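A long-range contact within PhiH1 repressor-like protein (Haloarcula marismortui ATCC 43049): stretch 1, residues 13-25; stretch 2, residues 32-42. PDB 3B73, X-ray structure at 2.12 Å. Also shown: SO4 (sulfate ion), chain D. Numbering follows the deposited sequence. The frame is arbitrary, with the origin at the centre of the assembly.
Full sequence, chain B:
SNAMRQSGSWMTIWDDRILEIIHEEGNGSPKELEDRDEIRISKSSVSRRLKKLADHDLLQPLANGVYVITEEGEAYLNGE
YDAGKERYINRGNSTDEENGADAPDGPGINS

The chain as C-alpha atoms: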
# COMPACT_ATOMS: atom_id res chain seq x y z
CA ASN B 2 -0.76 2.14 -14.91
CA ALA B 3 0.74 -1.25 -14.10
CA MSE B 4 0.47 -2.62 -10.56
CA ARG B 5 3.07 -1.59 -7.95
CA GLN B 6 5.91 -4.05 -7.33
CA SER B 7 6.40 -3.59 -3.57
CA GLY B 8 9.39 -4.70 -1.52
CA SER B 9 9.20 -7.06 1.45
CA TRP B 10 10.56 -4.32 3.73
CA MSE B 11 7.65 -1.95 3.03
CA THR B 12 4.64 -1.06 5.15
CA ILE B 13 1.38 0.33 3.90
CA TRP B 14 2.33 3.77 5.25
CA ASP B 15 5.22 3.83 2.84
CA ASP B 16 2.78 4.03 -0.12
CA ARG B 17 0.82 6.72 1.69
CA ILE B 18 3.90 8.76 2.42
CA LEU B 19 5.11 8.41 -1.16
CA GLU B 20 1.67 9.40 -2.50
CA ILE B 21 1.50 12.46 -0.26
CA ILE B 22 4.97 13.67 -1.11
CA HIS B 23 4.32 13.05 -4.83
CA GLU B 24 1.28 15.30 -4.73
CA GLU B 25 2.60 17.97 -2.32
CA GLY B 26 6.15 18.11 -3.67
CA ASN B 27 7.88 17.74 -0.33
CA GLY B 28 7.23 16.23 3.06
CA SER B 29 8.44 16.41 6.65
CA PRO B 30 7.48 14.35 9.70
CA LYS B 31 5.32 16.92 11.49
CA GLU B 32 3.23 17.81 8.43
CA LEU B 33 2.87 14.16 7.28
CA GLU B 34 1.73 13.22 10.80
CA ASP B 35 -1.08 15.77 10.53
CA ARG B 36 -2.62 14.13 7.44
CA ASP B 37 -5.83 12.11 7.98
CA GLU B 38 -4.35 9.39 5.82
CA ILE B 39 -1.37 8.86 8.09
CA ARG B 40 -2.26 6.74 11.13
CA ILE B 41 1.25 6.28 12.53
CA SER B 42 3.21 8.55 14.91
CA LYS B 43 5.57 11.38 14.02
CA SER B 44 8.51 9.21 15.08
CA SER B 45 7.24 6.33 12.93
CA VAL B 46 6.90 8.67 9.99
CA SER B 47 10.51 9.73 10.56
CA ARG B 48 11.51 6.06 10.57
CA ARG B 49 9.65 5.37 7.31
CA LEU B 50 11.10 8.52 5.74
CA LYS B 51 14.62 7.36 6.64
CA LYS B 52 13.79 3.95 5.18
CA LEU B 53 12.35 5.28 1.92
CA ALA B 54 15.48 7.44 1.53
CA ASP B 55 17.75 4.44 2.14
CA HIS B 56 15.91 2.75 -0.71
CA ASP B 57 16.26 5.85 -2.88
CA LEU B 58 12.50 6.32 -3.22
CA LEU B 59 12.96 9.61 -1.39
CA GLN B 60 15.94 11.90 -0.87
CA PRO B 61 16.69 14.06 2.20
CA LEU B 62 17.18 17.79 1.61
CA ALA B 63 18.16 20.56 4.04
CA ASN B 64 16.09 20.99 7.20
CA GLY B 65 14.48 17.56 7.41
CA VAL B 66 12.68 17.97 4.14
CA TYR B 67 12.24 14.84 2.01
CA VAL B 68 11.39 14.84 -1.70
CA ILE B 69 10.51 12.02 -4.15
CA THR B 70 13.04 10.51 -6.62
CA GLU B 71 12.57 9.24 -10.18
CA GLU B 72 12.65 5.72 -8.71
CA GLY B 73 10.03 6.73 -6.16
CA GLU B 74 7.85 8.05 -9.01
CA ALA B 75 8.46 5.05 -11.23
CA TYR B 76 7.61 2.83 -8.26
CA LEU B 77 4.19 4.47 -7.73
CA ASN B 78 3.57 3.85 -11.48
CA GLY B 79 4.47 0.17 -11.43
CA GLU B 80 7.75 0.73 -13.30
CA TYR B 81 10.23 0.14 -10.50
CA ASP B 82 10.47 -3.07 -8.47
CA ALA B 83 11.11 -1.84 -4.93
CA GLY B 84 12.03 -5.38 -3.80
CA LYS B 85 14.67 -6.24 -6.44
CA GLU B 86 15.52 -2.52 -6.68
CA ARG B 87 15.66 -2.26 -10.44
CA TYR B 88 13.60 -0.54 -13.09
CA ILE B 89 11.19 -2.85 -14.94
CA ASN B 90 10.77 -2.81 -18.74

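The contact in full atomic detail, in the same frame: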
# COMPACT_ATOMS: atom_id res chain seq x y z
N ILE B 13 2.39 -0.32 4.72
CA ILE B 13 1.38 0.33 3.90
C ILE B 13 1.57 1.85 3.94
O ILE B 13 1.21 2.55 3.00
CB ILE B 13 -0.04 -0.12 4.31
CG1 ILE B 13 -1.06 0.33 3.26
CG2 ILE B 13 -0.37 0.38 5.69
CD1 ILE B 13 -2.34 -0.37 3.32
N TRP B 14 2.17 2.34 5.03
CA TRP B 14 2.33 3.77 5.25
C TRP B 14 3.38 4.34 4.33
O TRP B 14 3.35 5.52 4.00
CB TRP B 14 2.61 4.07 6.74
CG TRP B 14 1.54 3.43 7.58
CD1 TRP B 14 1.68 2.34 8.40
CD2 TRP B 14 0.13 3.76 7.59
NE1 TRP B 14 0.45 2.00 8.94
CE2 TRP B 14 -0.51 2.86 8.46
CE3 TRP B 14 -0.63 4.75 6.97
CZ2 TRP B 14 -1.88 2.91 8.72
CZ3 TRP B 14 -1.99 4.79 7.22
CH2 TRP B 14 -2.60 3.88 8.09
N ASP B 15 4.29 3.49 3.90
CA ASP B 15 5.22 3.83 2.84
C ASP B 15 4.53 4.34 1.56
O ASP B 15 4.97 5.34 0.98
CB ASP B 15 6.13 2.64 2.52
CG ASP B 15 7.07 2.31 3.67
OD1 ASP B 15 7.28 3.20 4.53
OD2 ASP B 15 7.56 1.16 3.73
N ASP B 16 3.48 3.65 1.11
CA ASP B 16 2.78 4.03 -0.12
C ASP B 16 2.10 5.36 0.14
O ASP B 16 2.13 6.27 -0.71
CB ASP B 16 1.74 2.98 -0.56
CG ASP B 16 2.33 1.90 -1.48
OD1 ASP B 16 3.56 1.77 -1.57
OD2 ASP B 16 1.55 1.16 -2.10
N ARG B 17 1.50 5.48 1.32
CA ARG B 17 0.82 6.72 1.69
C ARG B 17 1.79 7.87 1.71
O ARG B 17 1.54 8.92 1.11
CB ARG B 17 0.13 6.60 3.05
CG ARG B 17 -0.95 5.56 3.09
CD ARG B 17 -2.00 5.79 2.01
NE ARG B 17 -2.70 4.53 1.85
CZ ARG B 17 -2.56 3.73 0.81
NH1 ARG B 17 -1.82 4.08 -0.23
NH2 ARG B 17 -3.20 2.58 0.80
N ILE B 18 2.92 7.69 2.39
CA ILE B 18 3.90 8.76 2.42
C ILE B 18 4.35 9.11 1.01
O ILE B 18 4.42 10.28 0.67
CB ILE B 18 5.09 8.39 3.28
CG1 ILE B 18 4.65 8.26 4.74
CG2 ILE B 18 6.20 9.41 3.08
CD1 ILE B 18 5.60 7.51 5.56
N LEU B 19 4.67 8.10 0.20
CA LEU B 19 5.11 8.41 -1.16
C LEU B 19 4.05 9.19 -1.94
O LEU B 19 4.36 10.15 -2.64
CB LEU B 19 5.51 7.15 -1.93
CG LEU B 19 6.88 6.59 -1.55
CD1 LEU B 19 7.02 5.20 -2.12
CD2 LEU B 19 8.02 7.52 -2.03
N GLU B 20 2.79 8.78 -1.80
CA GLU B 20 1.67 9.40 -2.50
C GLU B 20 1.49 10.86 -2.07
O GLU B 20 1.22 11.74 -2.88
CB GLU B 20 0.37 8.61 -2.26
CG GLU B 20 0.37 7.26 -2.98
CD GLU B 20 -0.65 6.27 -2.44
OE1 GLU B 20 -0.77 5.18 -3.05
OE2 GLU B 20 -1.34 6.55 -1.43
N ILE B 21 1.68 11.11 -0.78
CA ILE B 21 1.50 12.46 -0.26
C ILE B 21 2.63 13.35 -0.73
O ILE B 21 2.40 14.48 -1.17
CB ILE B 21 1.41 12.47 1.27
CG1 ILE B 21 0.01 12.02 1.71
CG2 ILE B 21 1.71 13.86 1.81
CD1 ILE B 21 -0.06 11.51 3.16
N ILE B 22 3.85 12.86 -0.67
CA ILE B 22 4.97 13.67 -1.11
C ILE B 22 4.89 13.90 -2.64
O ILE B 22 5.19 14.98 -3.12
CB ILE B 22 6.30 13.05 -0.69
CG1 ILE B 22 6.43 13.11 0.83
CG2 ILE B 22 7.47 13.76 -1.38
CD1 ILE B 22 7.73 12.55 1.36
N HIS B 23 4.45 12.90 -3.38
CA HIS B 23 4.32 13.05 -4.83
C HIS B 23 3.38 14.21 -5.15
O HIS B 23 3.67 15.03 -6.01
CB HIS B 23 3.82 11.77 -5.49
CG HIS B 23 3.33 11.95 -6.90
ND1 HIS B 23 4.17 12.04 -7.98
CD2 HIS B 23 2.07 12.06 -7.39
CE1 HIS B 23 3.46 12.19 -9.08
NE2 HIS B 23 2.18 12.21 -8.75
N GLU B 24 2.26 14.28 -4.44
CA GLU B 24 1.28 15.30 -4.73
C GLU B 24 1.63 16.67 -4.15
O GLU B 24 1.33 17.68 -4.77
CB GLU B 24 -0.12 14.87 -4.27
CG GLU B 24 -0.42 15.16 -2.80
CD GLU B 24 -1.90 15.02 -2.44
OE1 GLU B 24 -2.53 14.02 -2.85
OE2 GLU B 24 -2.43 15.91 -1.75
N GLU B 25 2.27 16.71 -2.99
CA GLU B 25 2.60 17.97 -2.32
C GLU B 25 3.95 18.54 -2.75
O GLU B 25 4.21 19.73 -2.57
CB GLU B 25 2.62 17.79 -0.79
CG GLU B 25 1.27 17.46 -0.15
CD GLU B 25 0.25 18.56 -0.31
OE1 GLU B 25 0.65 19.75 -0.37
OE2 GLU B 25 -0.95 18.24 -0.37
N GLU B 32 4.36 17.60 9.33
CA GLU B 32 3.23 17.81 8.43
C GLU B 32 2.62 16.50 7.86
O GLU B 32 1.42 16.45 7.55
CB GLU B 32 3.57 18.83 7.33
CG GLU B 32 4.57 18.37 6.29
CD GLU B 32 3.93 17.49 5.23
OE1 GLU B 32 2.68 17.47 5.13
OE2 GLU B 32 4.69 16.82 4.49
N LEU B 33 3.41 15.44 7.74
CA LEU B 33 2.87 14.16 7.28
C LEU B 33 1.98 13.55 8.36
O LEU B 33 0.90 13.02 8.06
CB LEU B 33 4.00 13.19 6.92
CG LEU B 33 4.59 13.43 5.53
CD1 LEU B 33 5.91 12.69 5.41
CD2 LEU B 33 3.60 12.99 4.44
N GLU B 34 2.47 13.63 9.60
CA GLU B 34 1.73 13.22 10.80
C GLU B 34 0.31 13.80 10.84
O GLU B 34 -0.66 13.13 11.21
CB GLU B 34 2.53 13.67 12.04
CG GLU B 34 1.78 13.56 13.34
CD GLU B 34 1.29 12.16 13.56
OE1 GLU B 34 2.02 11.23 13.16
OE2 GLU B 34 0.19 11.99 14.12
N ASP B 35 0.19 15.05 10.43
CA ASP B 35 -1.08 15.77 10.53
C ASP B 35 -2.11 15.39 9.47
O ASP B 35 -3.25 15.82 9.54
CB ASP B 35 -0.84 17.28 10.54
CG ASP B 35 -0.05 17.73 11.76
OD1 ASP B 35 -0.22 17.12 12.83
OD2 ASP B 35 0.74 18.70 11.64
N ARG B 36 -1.70 14.61 8.47
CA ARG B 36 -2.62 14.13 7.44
C ARG B 36 -3.61 13.09 8.00
O ARG B 36 -3.25 12.29 8.88
CB ARG B 36 -1.83 13.53 6.29
CG ARG B 36 -1.13 14.56 5.45
CD ARG B 36 -2.16 15.28 4.63
NE ARG B 36 -1.70 15.44 3.25
CZ ARG B 36 -2.39 15.06 2.18
NH1 ARG B 36 -1.90 15.24 0.96
NH2 ARG B 36 -3.59 14.51 2.33
N ASP B 37 -4.84 13.08 7.50
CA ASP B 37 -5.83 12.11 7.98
C ASP B 37 -5.40 10.70 7.60
O ASP B 37 -5.66 9.73 8.31
CB ASP B 37 -7.21 12.37 7.39
CG ASP B 37 -7.96 13.48 8.11
OD1 ASP B 37 -7.31 14.34 8.74
OD2 ASP B 37 -9.21 13.49 8.05
N GLU B 38 -4.71 10.64 6.46
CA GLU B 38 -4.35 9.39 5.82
C GLU B 38 -3.17 8.71 6.48
O GLU B 38 -2.85 7.57 6.16
CB GLU B 38 -4.02 9.64 4.34
CG GLU B 38 -5.17 10.22 3.56
CD GLU B 38 -5.11 11.73 3.48
OE1 GLU B 38 -4.41 12.35 4.31
OE2 GLU B 38 -5.75 12.29 2.57
N ILE B 39 -2.50 9.44 7.37
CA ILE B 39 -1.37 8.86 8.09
C ILE B 39 -1.82 8.49 9.50
O ILE B 39 -2.21 9.36 10.27
CB ILE B 39 -0.19 9.83 8.14
CG1 ILE B 39 0.27 10.21 6.72
CG2 ILE B 39 0.97 9.23 8.96
CD1 ILE B 39 0.53 9.03 5.78
N ARG B 40 -1.81 7.20 9.82
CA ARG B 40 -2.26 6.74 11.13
C ARG B 40 -1.10 6.16 11.96
O ARG B 40 -1.29 5.28 12.79
CB ARG B 40 -3.35 5.68 10.96
CG ARG B 40 -4.39 6.00 9.88
CD ARG B 40 -5.30 7.14 10.30
NE ARG B 40 -5.92 6.82 11.58
CZ ARG B 40 -6.45 7.72 12.41
NH1 ARG B 40 -6.43 9.01 12.11
NH2 ARG B 40 -6.99 7.31 13.55
N ILE B 41 0.11 6.63 11.69
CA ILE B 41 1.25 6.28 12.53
C ILE B 41 1.82 7.56 13.13
O ILE B 41 1.48 8.67 12.66
CB ILE B 41 2.35 5.49 11.77
CG1 ILE B 41 2.79 6.24 10.52
CG2 ILE B 41 1.83 4.10 11.38
CD1 ILE B 41 4.03 5.67 9.84
N SER B 42 2.66 7.42 14.15
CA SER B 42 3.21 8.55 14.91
C SER B 42 4.30 9.31 14.15
O SER B 42 4.91 8.79 13.20
CB SER B 42 3.78 8.07 16.25
OG SER B 42 4.98 7.33 16.06
S SO4 D . 2.21 4.14 15.72
O1 SO4 D . 2.00 2.98 14.86
O2 SO4 D . 2.74 3.70 17.03
O3 SO4 D . 3.19 5.02 15.09
O4 SO4 D . 0.92 4.82 15.88
O HOH W 1 -4.28 5.83 4.44

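How do the two backbones lie against each other? Stretch 1 is helical, while stretch 2 leaves the end of a helix, passes through a type I turn from Arg36 to Ile39 and continues as loop. Trp14 CA lies 6.9 Å from Ile39 CA, and Ile18 CA lies 7.3 Å from Leu33 CA, so the chains pair in opposite order.

What fills the hollow between them? Ile39 CD1 lies 3.7 Å from both Arg17 CB and Ile21 CD1, and 4.3 Å from Ile18 CG1, a methyl plug set among three helix side chains. Leu33 spreads its two methyls over the neighbouring groove: CD2 meets Ile21 CG2 at 3.4 Å, and CD1 meets Ile18 CG2 at 4.0 Å.

How is the broad Trp14 ring accommodated? Ile41 CG2 lies over one face, 3.6 Å from the centroid of the five-membered ring, in a CH-pi contact. Glu38 O meets the ring edge, 3.1 Å from Trp14 CZ3. A water bridges that same oxygen to Arg17 NE, weakly at the arginine.

What closes the other end? Arg36 lays its guanidinium face over Ile21 CG1. Its NH1 forms salt bridges with Glu24 OE2 (2.8 Å, a weak hydrogen bond) and Glu25 OE2 (3.4 Å), placing positive charge beside two carboxylates.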